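Local coordinates for protein short-chain dehydrogenase/reductase SDR (Burkholderia phymatum, PDB 5IG2) that binds NAD in a Rossmann fold and, as a short-chain dehydrogenase/reductase, probably catalyses NAD-dependent oxidation of CH-OH groups or the reverse reduction of the carbonyl, at residues Ala197-Asp205 / Leu231-Ala242. Sequence-based numbering, arbitrary orientation. Where two conformers were deposited one is given.
Sequences AFVPTGIAD and LQRAVRSGKLGA. With NAD (nicotinamide-adenine-dinucleotide), chain F.
Leu231 sets CD2 against Ala204 and brings CD1 obliquely to the Phe198 ring, 4.0 Å from CE1, joining the end of helix 222-236 to the loop that follows strand 189-194 of the Rossmann fold. That loop binds nicotinamide and pyrophosphate: Val199 N donates to NAD O7N (2.8 Å, 157° at the hydrogen), Val199 O accepts from NAD N7N, Thr201 OG1 donates to NAD O2N and Gly202 N to NAD O2A. Gln232, bent at chi2 (-88°), brings its amide carbon CD against Ala204 CB; NE2 makes a weak bond to Asp205 OD1 (3.3 Å), the amide and carboxylate planes perpendicular. Ala234 CB makes a CH-pi contact over the face of the Phe198 ring, 3.6 Å from the centroid and 4° off the normal. Val235 splits its branches, CG1 meeting Val199 O (3.3 Å) and CG2 meeting Ile203 CG2 (3.7 Å). Its carbonyl receives a CA-H...O contact from Pro200 CA. Arg236 CB points away from the loop, and NH1 forms a salt bridge with Asp13 of the second subunit. Gly238 CA makes a CA-H...O contact with Phe198 O (3.5 Å). Water 1 links Phe198 O to Leu240 N; water 2 donates to Pro200 O and accepts from Ala242 N (2.8 Å).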
loop_
_atom_site.group_PDB
_atom_site.type_symbol
_atom_site.label_atom_id
_atom_site.label_comp_id
_atom_site.label_asym_id
_atom_site.label_seq_id
_atom_site.Cartn_x
_atom_site.Cartn_y
_atom_site.Cartn_z
ATOM N N ALA B 197 -9.689 45.832 -12.909
ATOM C CA ALA B 197 -8.239 45.728 -12.883
ATOM C C ALA B 197 -7.843 44.357 -13.430
ATOM O O ALA B 197 -8.667 43.631 -13.994
ATOM C CB ALA B 197 -7.705 45.968 -11.472
ATOM N N PHE B 198 -6.581 43.974 -13.265
ATOM C CA PHE B 198 -6.080 42.781 -13.945
ATOM C C PHE B 198 -6.805 41.519 -13.478
ATOM O O PHE B 198 -6.966 41.288 -12.277
ATOM C CB PHE B 198 -4.579 42.635 -13.709
ATOM C CG PHE B 198 -3.787 43.836 -14.113
ATOM C CD1 PHE B 198 -3.610 44.144 -15.449
ATOM C CD2 PHE B 198 -3.213 44.656 -13.152
ATOM C CE1 PHE B 198 -2.875 45.248 -15.819
ATOM C CE2 PHE B 198 -2.483 45.750 -13.515
ATOM C CZ PHE B 198 -2.312 46.052 -14.852
ATOM N N VAL B 199 -7.231 40.704 -14.442
ATOM C CA VAL B 199 -7.926 39.435 -14.217
ATOM C C VAL B 199 -7.319 38.402 -15.161
ATOM O O VAL B 199 -7.069 38.740 -16.332
ATOM C CB VAL B 199 -9.436 39.575 -14.481
ATOM C CG1 VAL B 199 -10.130 38.226 -14.364
ATOM C CG2 VAL B 199 -10.052 40.583 -13.535
ATOM N N PRO B 200 -7.064 37.129 -14.723
ATOM C CA PRO B 200 -6.524 36.129 -15.659
ATOM C C PRO B 200 -7.440 35.866 -16.847
ATOM O O PRO B 200 -8.497 35.245 -16.704
ATOM C CB PRO B 200 -6.370 34.871 -14.788
ATOM C CG PRO B 200 -6.245 35.379 -13.401
ATOM C CD PRO B 200 -7.136 36.597 -13.347
ATOM N N THR B 201 -7.046 36.356 -18.022
ATOM C CA THR B 201 -7.738 36.100 -19.288
ATOM C C THR B 201 -6.676 35.957 -20.375
ATOM O O THR B 201 -5.480 35.841 -20.089
ATOM C CB THR B 201 -8.710 37.233 -19.661
ATOM O OG1 THR B 201 -7.956 38.415 -19.946
ATOM C CG2 THR B 201 -9.708 37.519 -18.545
ATOM N N GLY B 202 -7.111 36.008 -21.636
ATOM C CA GLY B 202 -6.210 36.015 -22.768
ATOM C C GLY B 202 -5.776 37.389 -23.235
ATOM O O GLY B 202 -5.121 37.486 -24.278
ATOM N N ILE B 203 -6.091 38.453 -22.487
ATOM C CA ILE B 203 -5.928 39.806 -23.016
ATOM C C ILE B 203 -4.464 40.114 -23.293
ATOM O O ILE B 203 -4.150 40.888 -24.209
ATOM C CB ILE B 203 -6.561 40.838 -22.061
ATOM C CG1 ILE B 203 -6.635 42.223 -22.716
ATOM C CG2 ILE B 203 -5.769 40.925 -20.755
ATOM C CD1 ILE B 203 -7.446 42.267 -23.994
ATOM N N ALA B 204 -3.539 39.512 -22.536
ATOM C CA ALA B 204 -2.121 39.742 -22.802
ATOM C C ALA B 204 -1.641 39.021 -24.046
ATOM O O ALA B 204 -0.537 39.298 -24.519
ATOM C CB ALA B 204 -1.258 39.324 -21.612
ATOM N N ASP B 205 -2.449 38.119 -24.591
ATOM C CA ASP B 205 -2.135 37.408 -25.820
ATOM C C ASP B 205 -2.935 37.928 -27.004
ATOM O O ASP B 205 -3.153 37.188 -27.966
ATOM C CB ASP B 205 -2.387 35.915 -25.643
ATOM C CG ASP B 205 -1.188 35.100 -25.982
ATOM O OD1 ASP B 205 -0.294 35.020 -25.107
ATOM O OD2 ASP B 205 -1.126 34.563 -27.115
ATOM N N LEU B 231 2.599 43.049 -18.590
ATOM C CA LEU B 231 1.173 42.779 -18.721
ATOM C C LEU B 231 0.876 41.286 -18.569
ATOM O O LEU B 231 -0.110 40.905 -17.926
ATOM C CB LEU B 231 0.662 43.305 -20.064
ATOM C CG LEU B 231 -0.833 43.094 -20.303
ATOM C CD1 LEU B 231 -1.644 43.971 -19.361
ATOM C CD2 LEU B 231 -1.190 43.366 -21.751
ATOM N N GLN B 232 1.713 40.425 -19.149
ATOM C CA GLN B 232 1.517 38.989 -18.969
ATOM C C GLN B 232 1.497 38.629 -17.489
ATOM O O GLN B 232 0.611 37.898 -17.028
ATOM C CB GLN B 232 2.610 38.207 -19.698
ATOM C CG GLN B 232 2.470 38.174 -21.216
ATOM C CD GLN B 232 1.596 37.026 -21.697
ATOM O OE1 GLN B 232 1.217 36.150 -20.915
ATOM N NE2 GLN B 232 1.272 37.024 -22.991
ATOM N N ARG B 233 2.448 39.174 -16.724
ATOM C CA ARG B 233 2.546 38.865 -15.298
ATOM C C ARG B 233 1.356 39.417 -14.518
ATOM O O ARG B 233 0.814 38.740 -13.638
ATOM C CB ARG B 233 3.851 39.428 -14.723
ATOM C CG ARG B 233 5.136 38.800 -15.253
ATOM C CD ARG B 233 6.375 39.497 -14.681
ATOM N NE ARG B 233 6.299 39.655 -13.224
ATOM C CZ ARG B 233 6.137 40.817 -12.589
ATOM N NH1 ARG B 233 6.038 41.951 -13.275
ATOM N NH2 ARG B 233 6.081 40.847 -11.262
ATOM N N ALA B 234 0.958 40.658 -14.805
ATOM C CA ALA B 234 -0.106 41.285 -14.032
ATOM C C ALA B 234 -1.427 40.573 -14.263
ATOM O O ALA B 234 -2.177 40.307 -13.320
ATOM C CB ALA B 234 -0.214 42.764 -14.406
ATOM N N VAL B 235 -1.709 40.239 -15.519
ATOM C CA VAL B 235 -2.954 39.566 -15.871
ATOM C C VAL B 235 -3.021 38.186 -15.224
ATOM O O VAL B 235 -4.017 37.821 -14.587
ATOM C CB VAL B 235 -3.080 39.499 -17.404
ATOM C CG1 VAL B 235 -4.120 38.484 -17.829
ATOM C CG2 VAL B 235 -3.405 40.907 -17.963
ATOM N N ARG B 236 -1.961 37.395 -15.364
ATOM C CA ARG B 236 -2.052 36.022 -14.887
ATOM C C ARG B 236 -2.143 35.949 -13.371
ATOM O O ARG B 236 -2.614 34.939 -12.839
ATOM C CB ARG B 236 -0.859 35.199 -15.382
ATOM C CG ARG B 236 0.427 35.543 -14.696
ATOM C CD ARG B 236 1.638 34.846 -15.287
ATOM N NE ARG B 236 2.790 35.049 -14.410
ATOM C CZ ARG B 236 4.050 34.884 -14.780
ATOM N NH1 ARG B 236 4.325 34.524 -16.028
ATOM N NH2 ARG B 236 5.030 35.089 -13.905
ATOM N N SER B 237 -1.744 37.003 -12.661
ATOM C CA SER B 237 -1.725 36.951 -11.205
ATOM C C SER B 237 -2.908 37.674 -10.565
ATOM O O SER B 237 -2.947 37.797 -9.337
ATOM C CB SER B 237 -0.406 37.515 -10.672
ATOM O OG SER B 237 -0.248 38.868 -11.041
ATOM N N GLY B 238 -3.879 38.129 -11.357
ATOM C CA GLY B 238 -5.059 38.753 -10.774
ATOM C C GLY B 238 -5.781 37.816 -9.813
ATOM O O GLY B 238 -5.945 36.624 -10.081
ATOM N N LYS B 239 -6.223 38.367 -8.677
ATOM C CA LYS B 239 -6.804 37.535 -7.623
ATOM C C LYS B 239 -8.292 37.261 -7.835
ATOM O O LYS B 239 -8.790 36.224 -7.377
ATOM C CB LYS B 239 -6.566 38.173 -6.243
ATOM N N LEU B 240 -9.014 38.152 -8.521
ATOM C CA LEU B 240 -10.380 37.876 -8.957
ATOM C C LEU B 240 -10.364 37.213 -10.329
ATOM O O LEU B 240 -9.565 37.575 -11.198
ATOM C CB LEU B 240 -11.212 39.158 -9.041
ATOM C CG LEU B 240 -11.651 39.870 -7.764
ATOM C CD1 LEU B 240 -12.323 41.186 -8.109
ATOM C CD2 LEU B 240 -12.585 38.993 -6.952
ATOM N N GLY B 241 -11.279 36.266 -10.537
ATOM C CA GLY B 241 -11.391 35.586 -11.808
ATOM C C GLY B 241 -12.492 36.171 -12.682
ATOM O O GLY B 241 -13.289 36.994 -12.252
ATOM N N ALA B 242 -12.513 35.719 -13.939
ATOM C CA ALA B 242 -13.544 36.177 -14.865
ATOM C C ALA B 242 -14.942 35.871 -14.335
ATOM O O ALA B 242 -15.874 36.656 -14.540
ATOM C CB ALA B 242 -13.338 35.547 -16.244
HETATM P PA NAD F . -9.600 37.818 -23.715
HETATM O O1A NAD F . -8.469 37.810 -24.666
HETATM O O2A NAD F . -9.655 36.576 -22.812
HETATM O O5B NAD F . -11.019 38.003 -24.414
HETATM C C5B NAD F . -11.227 39.026 -25.406
HETATM C C4B NAD F . -11.829 38.354 -26.609
HETATM O O4B NAD F . -12.091 39.345 -27.627
HETATM C C3B NAD F . -10.963 37.264 -27.266
HETATM O O3B NAD F . -11.659 36.026 -27.350
HETATM C C2B NAD F . -10.675 37.824 -28.668
HETATM O O2B NAD F . -10.631 36.809 -29.663
HETATM C C1B NAD F . -11.880 38.729 -28.879
HETATM N N9A NAD F . -11.688 39.760 -29.890
HETATM C C8A NAD F . -10.561 40.505 -30.119
HETATM N N7A NAD F . -10.636 41.277 -31.176
HETATM C C5A NAD F . -11.905 41.027 -31.676
HETATM C C6A NAD F . -12.598 41.522 -32.796
HETATM N N6A NAD F . -12.054 42.341 -33.701
HETATM N N1A NAD F . -13.867 41.101 -32.987
HETATM C C2A NAD F . -14.392 40.226 -32.120
HETATM N N3A NAD F . -13.827 39.667 -31.043
HETATM C C4A NAD F . -12.573 40.109 -30.880
HETATM O O3 NAD F . -9.516 39.113 -22.797
HETATM P PN NAD F . -10.535 39.744 -21.739
HETATM O O1N NAD F . -11.633 38.786 -21.455
HETATM O O2N NAD F . -9.717 40.255 -20.617
HETATM O O5D NAD F . -11.068 40.973 -22.599
HETATM C C5D NAD F . -12.428 41.443 -22.478
HETATM C C4D NAD F . -12.391 42.933 -22.239
HETATM O O4D NAD F . -11.922 43.217 -20.899
HETATM C C3D NAD F . -11.488 43.733 -23.187
HETATM O O3D NAD F . -12.168 44.907 -23.613
HETATM C C2D NAD F . -10.307 44.115 -22.292
HETATM O O2D NAD F . -9.690 45.310 -22.754
HETATM C C1D NAD F . -11.043 44.303 -20.974
HETATM N N1N NAD F . -10.182 44.321 -19.695
HETATM C C2N NAD F . -9.449 43.235 -19.391
HETATM C C3N NAD F . -8.700 43.208 -18.228
HETATM C C7N NAD F . -7.985 41.987 -17.740
HETATM O O7N NAD F . -7.081 42.110 -16.898
HETATM N N7N NAD F . -8.267 40.829 -18.314
HETATM C C4N NAD F . -8.735 44.316 -17.389
HETATM C C5N NAD F . -9.513 45.412 -17.720
HETATM C C6N NAD F . -10.231 45.401 -18.889
HETATM O O HOH W 1 -8.344 40.061 -10.479
HETATM O O HOH W 2 -10.384 34.209 -15.071
#